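Local structure of putative redox protein (Lactobacillus casei, 2QL8) at residues 12-24 against 27-41. The protein is a putative redox protein of the OsmC/Ohr family, whose members typically reduce organic hydroperoxides, though its own substrate is not established. Residues are numbered along the deposited sequence; the frame is centred on the assembly and turned at random.
Sequences YTTTAINDEELEG and YIPGGLKVQTSSPMN. With EDO (1,2-ethanediol), chain D; EDO (1,2-ethanediol), chain F.
Ile17 and Tyr27 form a single antiparallel hydrogen-bonded pair: Ile17 N donates to Tyr27 O at 2.8 Å, and Tyr27 N donates back to Ile17 O. A second such pair joins Gly24 and Thr36, where Thr36 N reaches Gly24 O at 2.9 Å. Glycine suits this position because a beta carbon would clash with Glu21 O.

Apolar contact gathers round the Tyr27 ring. Ile17 CB sits over one face, 4.2 Å from the centroid, in a CH-pi contact, while a 1,2-ethanediol, probably from the crystallisation liquor, covers the opposite face. With CG placed between backbone N and carbonyl carbon (chi1 64°), the ring swings back to lie alongside Ile17. Were Tyr27 replaced by alanine, the side of Ile17 resting on the ring would probably lose its aromatic cover. Pro29's ring offers apolar CG to Ile17 CD1 at 3.8 Å, and Ile28 CD1 packs on Ala16 CB.

Strands 24-27 and 33-36 form an antiparallel hairpin, its link including a type II turn with Gly30 at positive phi. Strand 12-18 joins it through the Ile17-Tyr27 bridge, consistent with the N-terminal beta region of the OsmC fold, and pairs antiparallel with a strand of the second subunit, carrying the sheet across the dimer.

Polar side chains secure the far end. Glu23, long enough to serve two donors, bends at chi2 (-64°) in the conformer described, bringing OE2 to Ser38 N and Asn41 ND2, both at 3.0 Å and from opposite faces of the carboxylate; its OE1 is hydrogen-bonded to His43 ND1. Water bridges Leu22 O to Thr36 OG1; nearer the middle, another links Glu20 OE2 with Lys33 NZ.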
# COMPACT_ATOMS: atom_id res chain seq x y z
N TYR A 12 -5.54 -16.10 -0.89
CA TYR A 12 -5.88 -15.37 0.31
C TYR A 12 -6.56 -14.09 -0.11
O TYR A 12 -6.21 -13.51 -1.12
CB TYR A 12 -4.60 -15.02 1.07
CG TYR A 12 -4.74 -14.04 2.24
CD1 TYR A 12 -5.20 -14.46 3.47
CD2 TYR A 12 -4.42 -12.71 2.10
CE1 TYR A 12 -5.33 -13.59 4.56
CE2 TYR A 12 -4.51 -11.83 3.17
CZ TYR A 12 -4.96 -12.26 4.40
OH TYR A 12 -5.05 -11.39 5.46
N THR A 13 -7.54 -13.69 0.66
CA THR A 13 -8.17 -12.38 0.50
C THR A 13 -8.32 -11.70 1.84
O THR A 13 -8.45 -12.36 2.88
CB THR A 13 -9.59 -12.46 -0.14
OG1 THR A 13 -10.50 -13.11 0.76
CG2 THR A 13 -9.56 -13.19 -1.49
N THR A 14 -8.31 -10.36 1.82
CA THR A 14 -8.56 -9.56 3.00
C THR A 14 -9.33 -8.32 2.55
O THR A 14 -9.49 -8.05 1.35
CB THR A 14 -7.24 -9.17 3.74
OG1 THR A 14 -7.55 -8.57 4.99
CG2 THR A 14 -6.37 -8.21 2.91
N THR A 15 -9.81 -7.57 3.53
CA THR A 15 -10.48 -6.31 3.28
C THR A 15 -9.98 -5.26 4.30
O THR A 15 -9.59 -5.61 5.42
CB THR A 15 -12.04 -6.40 3.29
OG1 THR A 15 -12.47 -6.58 4.65
CG2 THR A 15 -12.57 -7.50 2.40
N ALA A 16 -10.06 -4.00 3.89
CA ALA A 16 -9.71 -2.84 4.72
C ALA A 16 -10.79 -1.78 4.52
O ALA A 16 -11.25 -1.55 3.40
CB ALA A 16 -8.36 -2.28 4.32
N ILE A 17 -11.17 -1.11 5.62
CA ILE A 17 -12.19 -0.07 5.57
C ILE A 17 -11.67 1.23 6.18
O ILE A 17 -10.98 1.21 7.23
CB ILE A 17 -13.48 -0.54 6.29
CG1 ILE A 17 -14.08 -1.77 5.58
CG2 ILE A 17 -14.49 0.62 6.41
CD1 ILE A 17 -15.31 -2.44 6.29
N ASN A 18 -12.05 2.34 5.56
CA ASN A 18 -11.94 3.63 6.23
C ASN A 18 -13.28 4.35 6.00
O ASN A 18 -13.66 4.66 4.87
CB ASN A 18 -10.75 4.45 5.75
CG ASN A 18 -10.50 5.69 6.58
OD1 ASN A 18 -11.44 6.36 7.03
ND2 ASN A 18 -9.24 6.01 6.77
N ASP A 19 -13.98 4.62 7.09
CA ASP A 19 -15.24 5.36 7.03
C ASP A 19 -15.29 6.60 7.92
O ASP A 19 -16.38 7.10 8.25
CB ASP A 19 -16.37 4.39 7.28
CG ASP A 19 -16.37 3.79 8.65
OD1 ASP A 19 -15.59 4.16 9.55
OD2 ASP A 19 -17.21 2.89 8.85
N GLU A 20 -14.12 7.15 8.20
CA GLU A 20 -13.98 8.31 9.07
C GLU A 20 -13.36 9.53 8.42
O GLU A 20 -12.98 9.51 7.26
CB GLU A 20 -13.22 7.90 10.36
CG GLU A 20 -13.91 6.83 11.19
CD GLU A 20 -13.09 6.35 12.38
OE1 GLU A 20 -12.45 7.18 13.06
OE2 GLU A 20 -13.06 5.13 12.61
N GLU A 21 -13.37 10.66 9.16
CA GLU A 21 -12.73 11.90 8.76
C GLU A 21 -11.21 11.73 8.70
O GLU A 21 -10.68 10.72 9.21
CB GLU A 21 -13.07 13.04 9.76
CG GLU A 21 -14.52 13.40 9.73
CD GLU A 21 -14.93 14.31 10.89
OE1 GLU A 21 -14.56 14.02 12.06
OE2 GLU A 21 -15.64 15.29 10.59
N LEU A 22 -10.52 12.72 8.12
CA LEU A 22 -9.07 12.67 7.93
C LEU A 22 -8.40 12.31 9.25
O LEU A 22 -7.50 11.47 9.32
CB LEU A 22 -8.58 13.99 7.31
CG LEU A 22 -7.13 14.11 6.84
CD1 LEU A 22 -6.73 13.00 5.83
CD2 LEU A 22 -6.91 15.55 6.23
N GLU A 23 -8.85 12.94 10.33
CA GLU A 23 -8.46 12.52 11.65
C GLU A 23 -9.39 11.39 12.06
O GLU A 23 -10.54 11.59 12.49
CB GLU A 23 -8.49 13.72 12.60
CG GLU A 23 -7.73 14.89 12.04
CD GLU A 23 -6.25 14.62 11.85
OE1 GLU A 23 -5.66 14.07 12.80
OE2 GLU A 23 -5.70 15.04 10.82
N GLY A 24 -8.93 10.15 11.84
CA GLY A 24 -9.79 9.00 12.07
C GLY A 24 -9.03 7.71 12.29
O GLY A 24 -8.11 7.66 13.10
N TYR A 27 -9.22 0.20 9.33
CA TYR A 27 -9.13 -1.11 9.93
C TYR A 27 -9.40 -2.25 8.99
O TYR A 27 -10.06 -2.13 8.00
CB TYR A 27 -10.09 -1.22 11.13
CG TYR A 27 -11.56 -1.08 10.77
CD1 TYR A 27 -12.14 0.16 10.63
CD2 TYR A 27 -12.36 -2.20 10.56
CE1 TYR A 27 -13.50 0.28 10.31
CE2 TYR A 27 -13.67 -2.09 10.22
CZ TYR A 27 -14.25 -0.83 10.11
OH TYR A 27 -15.62 -0.74 9.81
N ILE A 28 -8.83 -3.38 9.38
CA ILE A 28 -9.12 -4.68 8.79
C ILE A 28 -10.24 -5.28 9.64
O ILE A 28 -10.07 -5.48 10.83
CB ILE A 28 -7.88 -5.62 8.87
CG1 ILE A 28 -6.63 -4.98 8.25
CG2 ILE A 28 -8.18 -7.00 8.27
CD1 ILE A 28 -6.80 -4.53 6.79
N PRO A 29 -11.40 -5.54 9.03
CA PRO A 29 -12.48 -6.19 9.80
C PRO A 29 -11.95 -7.49 10.40
O PRO A 29 -11.36 -8.31 9.67
CB PRO A 29 -13.55 -6.44 8.75
CG PRO A 29 -13.37 -5.33 7.77
CD PRO A 29 -11.86 -5.17 7.68
N GLY A 30 -12.15 -7.66 11.71
CA GLY A 30 -11.62 -8.84 12.39
C GLY A 30 -10.16 -8.75 12.77
O GLY A 30 -9.61 -9.68 13.37
N GLY A 31 -9.49 -7.65 12.41
CA GLY A 31 -8.05 -7.52 12.56
C GLY A 31 -7.59 -6.14 13.01
O GLY A 31 -8.27 -5.44 13.78
N LEU A 32 -6.42 -5.74 12.50
CA LEU A 32 -5.70 -4.53 12.91
C LEU A 32 -6.51 -3.26 12.63
O LEU A 32 -7.02 -3.08 11.54
CB LEU A 32 -4.37 -4.44 12.15
CG LEU A 32 -3.46 -3.21 12.32
CD1 LEU A 32 -2.99 -3.11 13.80
CD2 LEU A 32 -2.31 -3.18 11.29
N LYS A 33 -6.57 -2.37 13.62
CA LYS A 33 -7.11 -1.03 13.46
C LYS A 33 -5.98 -0.06 13.79
O LYS A 33 -5.29 -0.20 14.83
CB LYS A 33 -8.30 -0.81 14.42
CG LYS A 33 -8.88 0.60 14.40
CD LYS A 33 -10.09 0.67 15.29
CE LYS A 33 -11.27 1.33 14.70
NZ LYS A 33 -12.39 1.53 15.69
N VAL A 34 -5.82 0.95 12.95
CA VAL A 34 -4.82 1.98 13.12
C VAL A 34 -5.50 3.37 13.19
O VAL A 34 -6.43 3.65 12.45
CB VAL A 34 -3.71 1.94 12.02
CG1 VAL A 34 -2.88 0.64 12.16
CG2 VAL A 34 -4.32 2.10 10.61
N GLN A 35 -4.98 4.23 14.07
CA GLN A 35 -5.33 5.63 14.05
C GLN A 35 -4.66 6.31 12.86
O GLN A 35 -3.48 6.07 12.59
CB GLN A 35 -4.88 6.30 15.36
CG GLN A 35 -5.30 7.73 15.43
CD GLN A 35 -4.96 8.39 16.73
OE1 GLN A 35 -3.96 8.06 17.39
NE2 GLN A 35 -5.79 9.36 17.10
N THR A 36 -5.41 7.15 12.17
CA THR A 36 -4.92 7.89 11.04
C THR A 36 -5.09 9.41 11.26
O THR A 36 -5.95 9.86 12.01
CB THR A 36 -5.65 7.45 9.72
OG1 THR A 36 -7.05 7.73 9.81
CG2 THR A 36 -5.40 5.96 9.42
N SER A 37 -4.27 10.17 10.54
CA SER A 37 -4.32 11.63 10.56
C SER A 37 -3.61 12.19 9.35
O SER A 37 -2.86 11.49 8.65
CB SER A 37 -3.72 12.21 11.85
OG SER A 37 -2.35 11.91 12.00
N SER A 38 -3.87 13.46 9.05
CA SER A 38 -3.23 14.09 7.92
C SER A 38 -1.73 14.10 8.13
O SER A 38 -1.26 14.44 9.21
CB SER A 38 -3.64 15.56 7.79
OG SER A 38 -2.93 16.17 6.74
N PRO A 39 -0.96 13.78 7.07
CA PRO A 39 0.50 13.89 7.23
C PRO A 39 0.97 15.34 7.40
O PRO A 39 2.12 15.56 7.79
CB PRO A 39 1.05 13.32 5.93
CG PRO A 39 -0.02 13.53 4.93
CD PRO A 39 -1.34 13.35 5.72
N MSE A 40 0.09 16.30 7.07
CA MSE A 40 0.44 17.74 7.09
C MSE A 40 0.30 18.37 8.46
O MSE A 40 0.58 19.56 8.60
CB MSE A 40 -0.39 18.51 6.06
CG MSE A 40 -0.22 18.05 4.62
SE MSE A 40 1.64 17.78 4.07
CE MSE A 40 2.12 19.64 3.95
N ASN A 41 -0.08 17.63 9.48
CA ASN A 41 -0.06 18.14 10.85
C ASN A 41 0.75 17.21 11.75
O ASN A 41 1.26 16.18 11.28
CB ASN A 41 -1.48 18.35 11.37
CG ASN A 41 -2.29 17.06 11.47
OD1 ASN A 41 -1.79 16.05 11.97
ND2 ASN A 41 -3.55 17.11 11.06
C1 EDO D . -12.84 -4.48 13.61
O1 EDO D . -13.45 -5.57 12.95
C2 EDO D . -11.42 -4.87 14.02
O2 EDO D . -10.51 -3.88 13.52
C1 EDO F . -14.40 -1.13 13.81
O1 EDO F . -13.94 -0.95 15.17
C2 EDO F . -15.48 -0.09 13.56
O2 EDO F . -14.95 1.22 13.79
O HOH W 1 -10.04 8.11 8.79
O HOH W 2 -13.04 4.22 15.20
O HOH W 3 -6.89 9.55 7.55
O HOH W 4 -7.98 9.76 15.03